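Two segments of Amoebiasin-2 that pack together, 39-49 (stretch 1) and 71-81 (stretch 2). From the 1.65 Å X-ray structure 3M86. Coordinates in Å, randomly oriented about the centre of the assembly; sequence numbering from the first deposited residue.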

# COMPACT_ATOMS: atom_id res chain seq x y z
N ALA A 39 -7.87 -2.28 -9.45
CA ALA A 39 -7.20 -2.73 -8.23
C ALA A 39 -5.85 -2.04 -8.12
O ALA A 39 -5.29 -1.60 -9.13
CB ALA A 39 -7.02 -4.24 -8.23
N TRP A 40 -5.34 -1.94 -6.90
CA TRP A 40 -4.01 -1.38 -6.70
C TRP A 40 -2.99 -2.46 -7.00
O TRP A 40 -3.16 -3.61 -6.60
CB TRP A 40 -3.85 -0.91 -5.25
CG TRP A 40 -4.65 0.32 -4.94
CD1 TRP A 40 -5.86 0.38 -4.31
CD2 TRP A 40 -4.28 1.65 -5.23
NE1 TRP A 40 -6.27 1.68 -4.19
CE2 TRP A 40 -5.31 2.49 -4.75
CE3 TRP A 40 -3.17 2.23 -5.85
CZ2 TRP A 40 -5.27 3.88 -4.87
CZ3 TRP A 40 -3.12 3.61 -5.96
CH2 TRP A 40 -4.16 4.42 -5.48
N ASN A 41 -1.96 -2.09 -7.74
CA ASN A 41 -0.85 -3.00 -8.00
C ASN A 41 0.36 -2.41 -7.31
O ASN A 41 0.61 -1.21 -7.43
CB ASN A 41 -0.61 -3.09 -9.51
CG ASN A 41 0.37 -4.19 -9.87
OD1 ASN A 41 0.22 -5.34 -9.47
ND2 ASN A 41 1.38 -3.83 -10.66
N ILE A 42 1.10 -3.23 -6.58
CA ILE A 42 2.27 -2.72 -5.86
C ILE A 42 3.58 -3.23 -6.45
O ILE A 42 3.71 -4.40 -6.84
CB ILE A 42 2.18 -3.05 -4.36
CG1 ILE A 42 3.30 -2.35 -3.59
CG2 ILE A 42 2.23 -4.57 -4.13
CD1 ILE A 42 3.16 -2.46 -2.08
N GLU A 43 4.56 -2.34 -6.53
CA GLU A 43 5.90 -2.69 -6.94
C GLU A 43 6.82 -2.33 -5.80
O GLU A 43 6.85 -1.19 -5.34
CB GLU A 43 6.31 -1.94 -8.21
N TYR A 44 7.56 -3.31 -5.31
CA TYR A 44 8.52 -3.07 -4.25
C TYR A 44 9.67 -4.04 -4.42
O TYR A 44 9.55 -5.06 -5.12
CB TYR A 44 7.87 -3.23 -2.87
CG TYR A 44 7.37 -4.63 -2.59
CD1 TYR A 44 8.19 -5.56 -1.99
CD2 TYR A 44 6.09 -5.01 -2.94
CE1 TYR A 44 7.75 -6.84 -1.73
CE2 TYR A 44 5.64 -6.30 -2.69
CZ TYR A 44 6.47 -7.20 -2.08
OH TYR A 44 6.04 -8.48 -1.83
N PRO A 45 10.82 -3.73 -3.80
CA PRO A 45 11.99 -4.61 -3.90
C PRO A 45 11.77 -5.86 -3.06
O PRO A 45 11.70 -5.76 -1.83
CB PRO A 45 13.12 -3.75 -3.32
CG PRO A 45 12.43 -2.79 -2.39
CD PRO A 45 11.08 -2.52 -3.00
N THR A 46 11.67 -7.02 -3.71
CA THR A 46 11.38 -8.26 -3.00
C THR A 46 12.59 -8.79 -2.24
O THR A 46 12.46 -9.68 -1.41
CB THR A 46 10.87 -9.35 -3.95
OG1 THR A 46 11.85 -9.58 -4.96
CG2 THR A 46 9.56 -8.91 -4.61
N ASP A 47 13.77 -8.25 -2.53
CA ASP A 47 14.93 -8.63 -1.74
C ASP A 47 14.93 -7.86 -0.41
O ASP A 47 15.61 -8.26 0.52
CB ASP A 47 16.23 -8.40 -2.50
CG ASP A 47 16.54 -6.92 -2.70
OD1 ASP A 47 17.73 -6.59 -2.90
OD2 ASP A 47 15.61 -6.10 -2.65
N THR A 48 14.14 -6.79 -0.33
CA THR A 48 14.20 -5.90 0.85
C THR A 48 12.96 -5.95 1.75
O THR A 48 13.07 -5.71 2.95
CB THR A 48 14.49 -4.44 0.45
OG1 THR A 48 15.68 -4.40 -0.35
CG2 THR A 48 14.73 -3.57 1.70
N PHE A 49 11.79 -6.25 1.16
CA PHE A 49 10.57 -6.43 1.93
C PHE A 49 9.92 -7.78 1.71
O PHE A 49 9.96 -8.34 0.60
CB PHE A 49 9.50 -5.42 1.52
CG PHE A 49 9.73 -4.03 2.02
CD1 PHE A 49 9.58 -3.73 3.35
CD2 PHE A 49 10.07 -3.01 1.13
CE1 PHE A 49 9.79 -2.44 3.81
CE2 PHE A 49 10.28 -1.73 1.59
CZ PHE A 49 10.14 -1.45 2.93
N ILE A 71 -11.50 -1.41 1.35
CA ILE A 71 -10.19 -1.04 1.83
C ILE A 71 -9.18 -2.09 1.43
O ILE A 71 -9.39 -3.28 1.68
CB ILE A 71 -10.18 -0.90 3.36
CG1 ILE A 71 -11.18 0.19 3.78
CG2 ILE A 71 -8.78 -0.59 3.85
CD1 ILE A 71 -11.23 0.41 5.27
N ARG A 72 -8.09 -1.64 0.81
CA ARG A 72 -6.95 -2.51 0.50
C ARG A 72 -5.86 -2.25 1.52
O ARG A 72 -5.49 -1.10 1.75
CB ARG A 72 -6.42 -2.20 -0.89
CG ARG A 72 -5.18 -3.00 -1.28
CD ARG A 72 -5.52 -4.45 -1.60
NE ARG A 72 -4.35 -5.22 -2.04
CZ ARG A 72 -3.85 -5.21 -3.28
NH1 ARG A 72 -4.42 -4.47 -4.23
NH2 ARG A 72 -2.78 -5.95 -3.57
N GLU A 73 -5.36 -3.29 2.15
CA GLU A 73 -4.32 -3.09 3.13
C GLU A 73 -3.18 -4.04 2.83
O GLU A 73 -3.37 -5.25 2.77
CB GLU A 73 -4.82 -3.33 4.55
CG GLU A 73 -3.69 -3.17 5.54
CD GLU A 73 -4.03 -3.68 6.92
OE1 GLU A 73 -4.03 -4.91 7.11
OE2 GLU A 73 -4.29 -2.84 7.80
N ILE A 74 -2.00 -3.47 2.60
CA ILE A 74 -0.83 -4.26 2.27
C ILE A 74 0.19 -4.02 3.37
O ILE A 74 0.56 -2.88 3.63
CB ILE A 74 -0.21 -3.82 0.93
CG1 ILE A 74 -1.23 -4.02 -0.20
CG2 ILE A 74 1.05 -4.62 0.65
CD1 ILE A 74 -0.91 -3.24 -1.46
N GLN A 75 0.62 -5.09 4.03
CA GLN A 75 1.60 -4.94 5.10
C GLN A 75 2.94 -5.49 4.65
O GLN A 75 3.02 -6.62 4.15
CB GLN A 75 1.14 -5.67 6.35
CG GLN A 75 -0.22 -5.23 6.86
CD GLN A 75 -0.58 -5.95 8.14
OE1 GLN A 75 0.31 -6.36 8.90
NE2 GLN A 75 -1.86 -6.12 8.39
N LEU A 76 3.99 -4.69 4.84
CA LEU A 76 5.34 -5.09 4.42
C LEU A 76 6.29 -5.11 5.60
O LEU A 76 6.31 -4.18 6.41
CB LEU A 76 5.90 -4.10 3.39
CG LEU A 76 5.09 -3.95 2.11
CD1 LEU A 76 5.66 -2.81 1.27
CD2 LEU A 76 5.13 -5.27 1.35
N LYS A 77 7.09 -6.16 5.67
CA LYS A 77 8.05 -6.27 6.76
C LYS A 77 9.44 -6.25 6.17
O LYS A 77 9.73 -7.00 5.25
CB LYS A 77 7.83 -7.58 7.51
CG LYS A 77 8.76 -7.75 8.71
CD LYS A 77 8.43 -9.03 9.48
CE LYS A 77 9.36 -9.21 10.67
NZ LYS A 77 9.02 -10.43 11.45
N PRO A 78 10.33 -5.41 6.69
CA PRO A 78 11.69 -5.41 6.14
C PRO A 78 12.39 -6.77 6.24
O PRO A 78 12.31 -7.44 7.27
CB PRO A 78 12.43 -4.42 7.05
CG PRO A 78 11.38 -3.52 7.57
CD PRO A 78 10.14 -4.37 7.73
N LEU A 79 13.05 -7.17 5.15
CA LEU A 79 13.92 -8.33 5.17
C LEU A 79 15.36 -7.92 5.39
O LEU A 79 16.16 -8.68 5.95
CB LEU A 79 13.81 -9.10 3.85
CG LEU A 79 12.52 -9.90 3.70
CD1 LEU A 79 12.37 -10.42 2.27
CD2 LEU A 79 12.51 -11.04 4.70
N LYS A 80 15.69 -6.72 4.93
CA LYS A 80 17.06 -6.21 5.00
C LYS A 80 17.04 -4.72 5.28
O LYS A 80 16.04 -4.04 5.02
CB LYS A 80 17.80 -6.44 3.66
CG LYS A 80 17.80 -7.89 3.14
CD LYS A 80 18.69 -8.01 1.91
CE LYS A 80 18.43 -9.32 1.16
NZ LYS A 80 19.42 -9.55 0.07
N VAL A 81 18.14 -4.19 5.81
CA VAL A 81 18.25 -2.74 5.94
C VAL A 81 18.60 -2.19 4.55
O VAL A 81 19.10 -2.92 3.69
CB VAL A 81 19.31 -2.31 6.96
CG1 VAL A 81 18.89 -2.72 8.37
CG2 VAL A 81 20.67 -2.90 6.62
O HOH W 1 -2.23 -6.82 -6.23
O HOH W 2 19.60 -7.25 -1.38

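The two stretches meet in two different ways. Strands 39-43 and 71-78 run nearly parallel, their directions 14° apart, but their axes come no closer than 9.1 Å; this is too far for backbone pairing, and side chains fill the space between them. Beyond the turn that follows the first strand the chains draw together, and Phe49 and Pro78 form an antiparallel, non-hydrogen-bonded bridge with CA atoms 4.5 Å apart.

At the start of the strands, Arg72 points toward stretch 1. Its chi1 is t, but chi2 is p, and this bend, followed by a t chi3 and a second turn at chi4 (-81°), brings the guanidinium to the Trp40 backbone, where Arg72 NH1 donates to Trp40 O at 2.8 Å. The carbonyl lies at the edge of the guanidinium, near its plane, as expected for an acceptor approached along an N-H bond. A water accepts from Arg72 NH2 at 2.9 Å and donates weakly to Trp40 O at 3.4 Å, tying the same two groups together a second time.

Further along, the contacts become apolar. Ile42, with chi1 and chi2 both t, is fully extended, so that its terminal CD1 reaches Ile74 CG2 at 4.1 Å and Leu76 CD1 at 4.2 Å. Leu76 adopts the common m,t rotamer, which spreads its methyls between two aromatic rings: CD2 sits over one face of Tyr44, 4.2 Å from the ring centroid and only 10° off the normal, a CH-pi contact, while CD1 lies over one face of Phe49. The p rotamer of Tyr44 accompanies this placement of its ring. Phe49 points away at CA-to-CB, yet with chi1 m its ring still packs against stretch 2, Phe49 CD1 lying 3.7 Å from Leu76 CB and Phe49 CE1 4.2 Å from Pro78 CG.

Around the bridge the backbone takes over. Thr48 O accepts a short, nearly straight hydrogen bond from Leu79 N (2.6 Å, 169°) and a weak one from Lys80 N (3.4 Å). CA-H...O contacts, both 3.5 Å, join Pro78 CA to Thr48 O and Phe49 CA to Lys77 O. The turn leading here is held by Pro45 O, which accepts from both Thr48 N and Phe49 N at 3.0 Å, and by Thr48 OG1, which donates to Asp47 OD2 at 2.9 Å.

At the exposed end, Lys80, m at chi1 and t thereafter, extends past Asp47. Asp47 OD1 and Lys80 NZ remain 4.5 Å apart, beyond a salt bridge; a water links them, donating to Asp47 OD1 at 2.5 Å and accepting from Lys80 NZ at 2.7 Å.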